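PDB 5W5P: tail fiber protein from Acinetobacter phage AM24, which probably recognises and degrades the capsular polysaccharide of the phage's Acinetobacter host, as phage tailspikes do. Local coordinates for residues E264-L269 against R286-S291; L315-G320 against G335-G340. One frame throughout, in Å; residues are numbered along the deposited sequence.

How the interactions relate
Interactions 1 and 2 join consecutive turns of the same parallel beta-helix, their centres 10 Å apart. The strand 288-290 that closes interaction 1 lies directly beside strand 315-317, which opens interaction 2. Backbone bonds from Asn287 O to Leu315 N and from Ser291 N to Glu317 O probably tie the two together. Interaction 1 is the more buried: its His266, Phe288 and Glu290 face the second subunit, and its polar and charged groups find partners there and within the chain. Interaction 2 also meets that subunit, through Leu315 and Tyr337, but is partly exposed. Large aromatic side chains fill its interior face, while Glu317 and Glu339 line the outer face together with water.

Interaction 1: E264-L269 against R286-S291; sequences ENHLAL and RNFCES
His266 to Ala268 and Phe288 to Glu290 pair as parallel strands on successive turns of the beta-helix. Four backbone bonds alternate between them: Phe288 N to Asn265 O, Leu267 N to Phe288 O, Glu290 N to Leu267 O (2.8 Å) and Leu269 N to Glu290 O. A weak fifth bond, Glu264 N to Arg286 O at 3.1 Å, lies just before the strands, where both residues have positive phi.

The apolar and aromatic contacts divide between the two faces. Inward, the CD1 branch of Leu267 rests on Cys289 SG at 3.7 Å. Outward, Phe288 turns an edge toward the face of His266 in an offset edge-to-face pair, planes 61° apart, with Phe288 CD2 3.7 Å from His266 CE1. CG of each ring lies anti to its carbonyl carbon, and the two side chains point the same way. A water 3.0 Å from Asn265 O sits over one face of the Phe288 ring, toward its rim. At the C-terminal end, Leu269 CD2 packs on Ser291 CB at 3.7 Å.

Among the polar side chains, Asn265 and Asn287 lie side by side with amide planes only 9° apart. Such rows of aligned asparagines at a turn recur in parallel beta-helices, and Asn265 reaches on to Gly234 and Met231 of the preceding turn. Glu264 and Arg286 also run alongside, but OE2 and NE are 4.1 Å apart, beyond a salt bridge. Arg286 NE pairs instead with Glu263, and Glu264 OE1 with Lys232 of the second subunit. His266 NE2 bonds to Glu203 of that subunit.

The Arg286 side chains of all three subunits come close together, so Glu263, and more distantly Glu264, probably offset a concentration of positive charge inside the trimer.

Interaction 2: L315-G320 against G335-G340; sequences LWESSG and GNYFEG
Leu315 and Tyr337 lie side by side and point the same way, the CD1 methyl of the leucine resting 3.5 Å from Tyr337 CD1. CG of Tyr337 is anti to the backbone N (chi1 179°). Tyr337 OH is 3.1 Å from a water that donates to Glu317 OE2. This water thus bridges the two segments. Glu317 runs beside Glu339, its extended chain laying CG and OE2 against CB and CG of the neighbour. Their carboxylate planes are 81° apart, and the nearest approach of the like charges, OE2 to OE2, is 5.6 Å.

On the other face, Trp316 and Phe338 cross obliquely: Phe338 CD1 meets Trp316 CB at 3.5 Å, while Trp316 CD1 lies in the plane of the phenyl ring, at its edge. Both rings fill the interior of the parallel beta-helix characteristic of phage tailspikes, where Phe322 presents edge-to-face contacts to each and Phe374 of the next turn meets Phe338 with nearly parallel planes.

The strands 315-317 and 337-339 that carry these side chains are joined by Trp316 N to Tyr337 O, Glu339 N to Trp316 O and Ser318 N to Glu339 O. Beyond them the chain folds back round the indole, with Ser319 CB over one face toward the rim and Gly320 at the edge. NE1 of Trp316 donates to Gly320 O at 2.9 Å. The bond is almost straight at 178° and lies in the indole plane, which helps fix the rotation of the ring; NE1 sits well above the plane of the Gly320 carbonyl. Ser319 OG donates to Glu317 O and also bonds to Cys292 N of the preceding turn.

Interaction 1: E264-L269 against R286-S291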
# COMPACT_ATOMS: atom_id res chain seq x y z
N GLU A 264 -1.99 -11.97 -5.68
CA GLU A 264 -0.99 -13.04 -5.57
C GLU A 264 -1.31 -14.24 -6.47
O GLU A 264 -1.25 -15.40 -6.05
CB GLU A 264 -0.81 -13.48 -4.11
CG GLU A 264 0.17 -12.61 -3.32
CD GLU A 264 -0.38 -12.14 -1.99
OE1 GLU A 264 -1.07 -12.94 -1.31
OE2 GLU A 264 -0.14 -10.96 -1.61
N ASN A 265 -1.62 -13.95 -7.73
CA ASN A 265 -1.90 -14.97 -8.73
C ASN A 265 -0.82 -14.95 -9.81
O ASN A 265 0.02 -14.05 -9.86
CB ASN A 265 -3.27 -14.78 -9.38
CG ASN A 265 -4.41 -14.96 -8.40
OD1 ASN A 265 -4.65 -16.07 -7.91
ND2 ASN A 265 -5.12 -13.88 -8.12
N HIS A 266 -0.86 -15.95 -10.68
CA HIS A 266 0.03 -16.07 -11.82
C HIS A 266 -0.83 -16.05 -13.08
O HIS A 266 -1.40 -17.07 -13.48
CB HIS A 266 0.88 -17.34 -11.73
CG HIS A 266 1.63 -17.49 -10.44
ND1 HIS A 266 2.99 -17.26 -10.35
CD2 HIS A 266 1.22 -17.85 -9.20
CE1 HIS A 266 3.38 -17.46 -9.10
NE2 HIS A 266 2.33 -17.82 -8.39
N LEU A 267 -0.94 -14.88 -13.71
CA LEU A 267 -1.76 -14.69 -14.90
C LEU A 267 -0.88 -14.70 -16.14
O LEU A 267 0.16 -14.03 -16.19
CB LEU A 267 -2.55 -13.38 -14.85
CG LEU A 267 -3.25 -13.02 -13.54
CD1 LEU A 267 -4.07 -11.76 -13.71
CD2 LEU A 267 -4.12 -14.16 -13.05
N ALA A 268 -1.30 -15.44 -17.16
CA ALA A 268 -0.55 -15.50 -18.40
C ALA A 268 -1.51 -15.67 -19.56
O ALA A 268 -2.38 -16.55 -19.52
CB ALA A 268 0.47 -16.64 -18.37
N LEU A 269 -1.35 -14.82 -20.58
CA LEU A 269 -2.09 -14.94 -21.84
C LEU A 269 -3.60 -14.84 -21.63
O LEU A 269 -4.37 -15.39 -22.41
CB LEU A 269 -1.73 -16.23 -22.57
CG LEU A 269 -0.25 -16.33 -22.94
CD1 LEU A 269 0.13 -17.75 -23.33
CD2 LEU A 269 0.06 -15.35 -24.06
N ARG A 286 -0.47 -7.20 -6.75
CA ARG A 286 0.60 -8.17 -6.52
C ARG A 286 0.37 -9.47 -7.29
O ARG A 286 0.53 -10.57 -6.76
CB ARG A 286 0.78 -8.44 -5.01
CG ARG A 286 1.29 -7.23 -4.22
CD ARG A 286 1.00 -7.36 -2.72
NE ARG A 286 -0.35 -6.93 -2.38
CZ ARG A 286 -0.69 -5.68 -2.08
NH1 ARG A 286 0.22 -4.72 -2.09
NH2 ARG A 286 -1.95 -5.38 -1.78
N ASN A 287 0.02 -9.34 -8.57
CA ASN A 287 -0.13 -10.48 -9.46
C ASN A 287 0.98 -10.48 -10.50
O ASN A 287 1.35 -9.43 -11.03
CB ASN A 287 -1.49 -10.47 -10.17
CG ASN A 287 -2.66 -10.40 -9.22
OD1 ASN A 287 -3.15 -9.32 -8.90
ND2 ASN A 287 -3.12 -11.56 -8.78
N PHE A 288 1.51 -11.66 -10.80
CA PHE A 288 2.51 -11.84 -11.85
C PHE A 288 1.77 -12.05 -13.18
O PHE A 288 1.33 -13.16 -13.47
CB PHE A 288 3.42 -13.02 -11.54
CG PHE A 288 4.24 -12.85 -10.29
CD1 PHE A 288 4.80 -11.62 -9.97
CD2 PHE A 288 4.48 -13.92 -9.43
CE1 PHE A 288 5.56 -11.45 -8.83
CE2 PHE A 288 5.24 -13.77 -8.29
CZ PHE A 288 5.79 -12.53 -7.99
N CYS A 289 1.64 -11.00 -13.98
CA CYS A 289 0.90 -11.08 -15.24
C CYS A 289 1.87 -11.03 -16.42
O CYS A 289 2.55 -10.02 -16.61
CB CYS A 289 -0.13 -9.97 -15.36
SG CYS A 289 -1.05 -9.63 -13.85
N GLU A 290 1.89 -12.10 -17.21
CA GLU A 290 2.83 -12.25 -18.31
C GLU A 290 2.06 -12.41 -19.61
O GLU A 290 1.30 -13.38 -19.77
CB GLU A 290 3.75 -13.46 -18.08
CG GLU A 290 4.45 -13.45 -16.72
CD GLU A 290 5.77 -12.69 -16.74
OE1 GLU A 290 6.00 -11.90 -17.69
OE2 GLU A 290 6.58 -12.89 -15.81
N SER A 291 2.25 -11.47 -20.53
CA SER A 291 1.67 -11.54 -21.87
C SER A 291 0.14 -11.61 -21.82
O SER A 291 -0.49 -12.35 -22.57
CB SER A 291 2.23 -12.73 -22.65
OG SER A 291 3.65 -12.66 -22.72
O HOH W 1 1.82 -13.52 -7.55

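Interaction 2: L315-G320 against G335-G340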
# COMPACT_ATOMS: atom_id res chain seq x y z
N LEU A 315 2.85 -7.08 -11.61
CA LEU A 315 3.75 -7.22 -12.75
C LEU A 315 2.91 -7.22 -14.01
O LEU A 315 1.90 -7.92 -14.08
CB LEU A 315 4.58 -8.50 -12.64
CG LEU A 315 5.25 -9.09 -13.89
CD1 LEU A 315 6.50 -8.32 -14.25
CD2 LEU A 315 5.59 -10.55 -13.63
N TRP A 316 3.32 -6.42 -15.00
CA TRP A 316 2.58 -6.27 -16.26
C TRP A 316 3.60 -6.12 -17.39
O TRP A 316 4.03 -5.01 -17.70
CB TRP A 316 1.62 -5.08 -16.20
CG TRP A 316 0.58 -5.08 -17.27
CD1 TRP A 316 0.54 -4.28 -18.38
CD2 TRP A 316 -0.59 -5.90 -17.33
NE1 TRP A 316 -0.58 -4.56 -19.13
CE2 TRP A 316 -1.30 -5.55 -18.50
CE3 TRP A 316 -1.12 -6.90 -16.50
CZ2 TRP A 316 -2.49 -6.16 -18.87
CZ3 TRP A 316 -2.30 -7.51 -16.87
CH2 TRP A 316 -2.98 -7.14 -18.04
N GLU A 317 3.98 -7.24 -17.99
CA GLU A 317 5.05 -7.29 -18.98
C GLU A 317 4.53 -7.90 -20.28
O GLU A 317 3.74 -8.85 -20.25
CB GLU A 317 6.24 -8.11 -18.45
CG GLU A 317 7.55 -7.86 -19.18
CD GLU A 317 8.73 -8.42 -18.41
OE1 GLU A 317 8.52 -9.03 -17.34
OE2 GLU A 317 9.88 -8.25 -18.88
N SER A 318 4.99 -7.35 -21.40
CA SER A 318 4.64 -7.85 -22.73
C SER A 318 3.13 -7.98 -22.88
O SER A 318 2.62 -8.92 -23.50
CB SER A 318 5.33 -9.18 -23.03
OG SER A 318 6.73 -9.08 -22.81
N SER A 319 2.40 -7.03 -22.32
CA SER A 319 0.96 -7.14 -22.16
C SER A 319 0.26 -6.00 -22.89
O SER A 319 0.88 -5.21 -23.62
CB SER A 319 0.60 -7.18 -20.68
OG SER A 319 0.92 -8.43 -20.11
N GLY A 320 -1.05 -5.90 -22.69
CA GLY A 320 -1.87 -4.89 -23.33
C GLY A 320 -2.21 -3.74 -22.40
O GLY A 320 -1.37 -3.30 -21.60
N GLY A 335 3.04 1.41 -7.06
CA GLY A 335 4.17 0.50 -7.19
C GLY A 335 4.04 -0.57 -8.24
O GLY A 335 4.67 -1.62 -8.12
N ASN A 336 3.24 -0.35 -9.28
CA ASN A 336 3.15 -1.33 -10.35
C ASN A 336 4.44 -1.38 -11.16
O ASN A 336 5.24 -0.43 -11.17
CB ASN A 336 1.97 -1.03 -11.26
CG ASN A 336 0.64 -1.35 -10.60
OD1 ASN A 336 0.39 -2.49 -10.21
ND2 ASN A 336 -0.20 -0.33 -10.45
N TYR A 337 4.65 -2.51 -11.83
CA TYR A 337 5.82 -2.75 -12.66
C TYR A 337 5.33 -3.00 -14.08
O TYR A 337 4.77 -4.07 -14.37
CB TYR A 337 6.62 -3.94 -12.11
CG TYR A 337 7.86 -4.35 -12.89
CD1 TYR A 337 7.75 -5.08 -14.07
CD2 TYR A 337 9.13 -4.05 -12.42
CE1 TYR A 337 8.87 -5.46 -14.78
CE2 TYR A 337 10.26 -4.43 -13.12
CZ TYR A 337 10.13 -5.14 -14.30
OH TYR A 337 11.24 -5.54 -15.00
N PHE A 338 5.52 -2.02 -14.95
CA PHE A 338 5.20 -2.14 -16.36
C PHE A 338 6.48 -2.21 -17.18
O PHE A 338 7.41 -1.43 -16.94
CB PHE A 338 4.35 -0.96 -16.84
CG PHE A 338 3.07 -0.78 -16.08
CD1 PHE A 338 1.96 -1.56 -16.37
CD2 PHE A 338 2.97 0.18 -15.08
CE1 PHE A 338 0.77 -1.40 -15.68
CE2 PHE A 338 1.78 0.35 -14.38
CZ PHE A 338 0.68 -0.44 -14.68
N GLU A 339 6.53 -3.14 -18.13
CA GLU A 339 7.73 -3.34 -18.94
C GLU A 339 7.34 -3.85 -20.32
O GLU A 339 6.78 -4.95 -20.43
CB GLU A 339 8.69 -4.32 -18.26
CG GLU A 339 9.99 -4.54 -19.02
CD GLU A 339 10.75 -3.25 -19.25
OE1 GLU A 339 10.85 -2.43 -18.31
OE2 GLU A 339 11.27 -3.05 -20.37
N GLY A 340 7.65 -3.07 -21.35
CA GLY A 340 7.53 -3.49 -22.74
C GLY A 340 6.18 -4.04 -23.15
O GLY A 340 6.10 -5.17 -23.64
O HOH W 2 11.14 -8.23 -16.51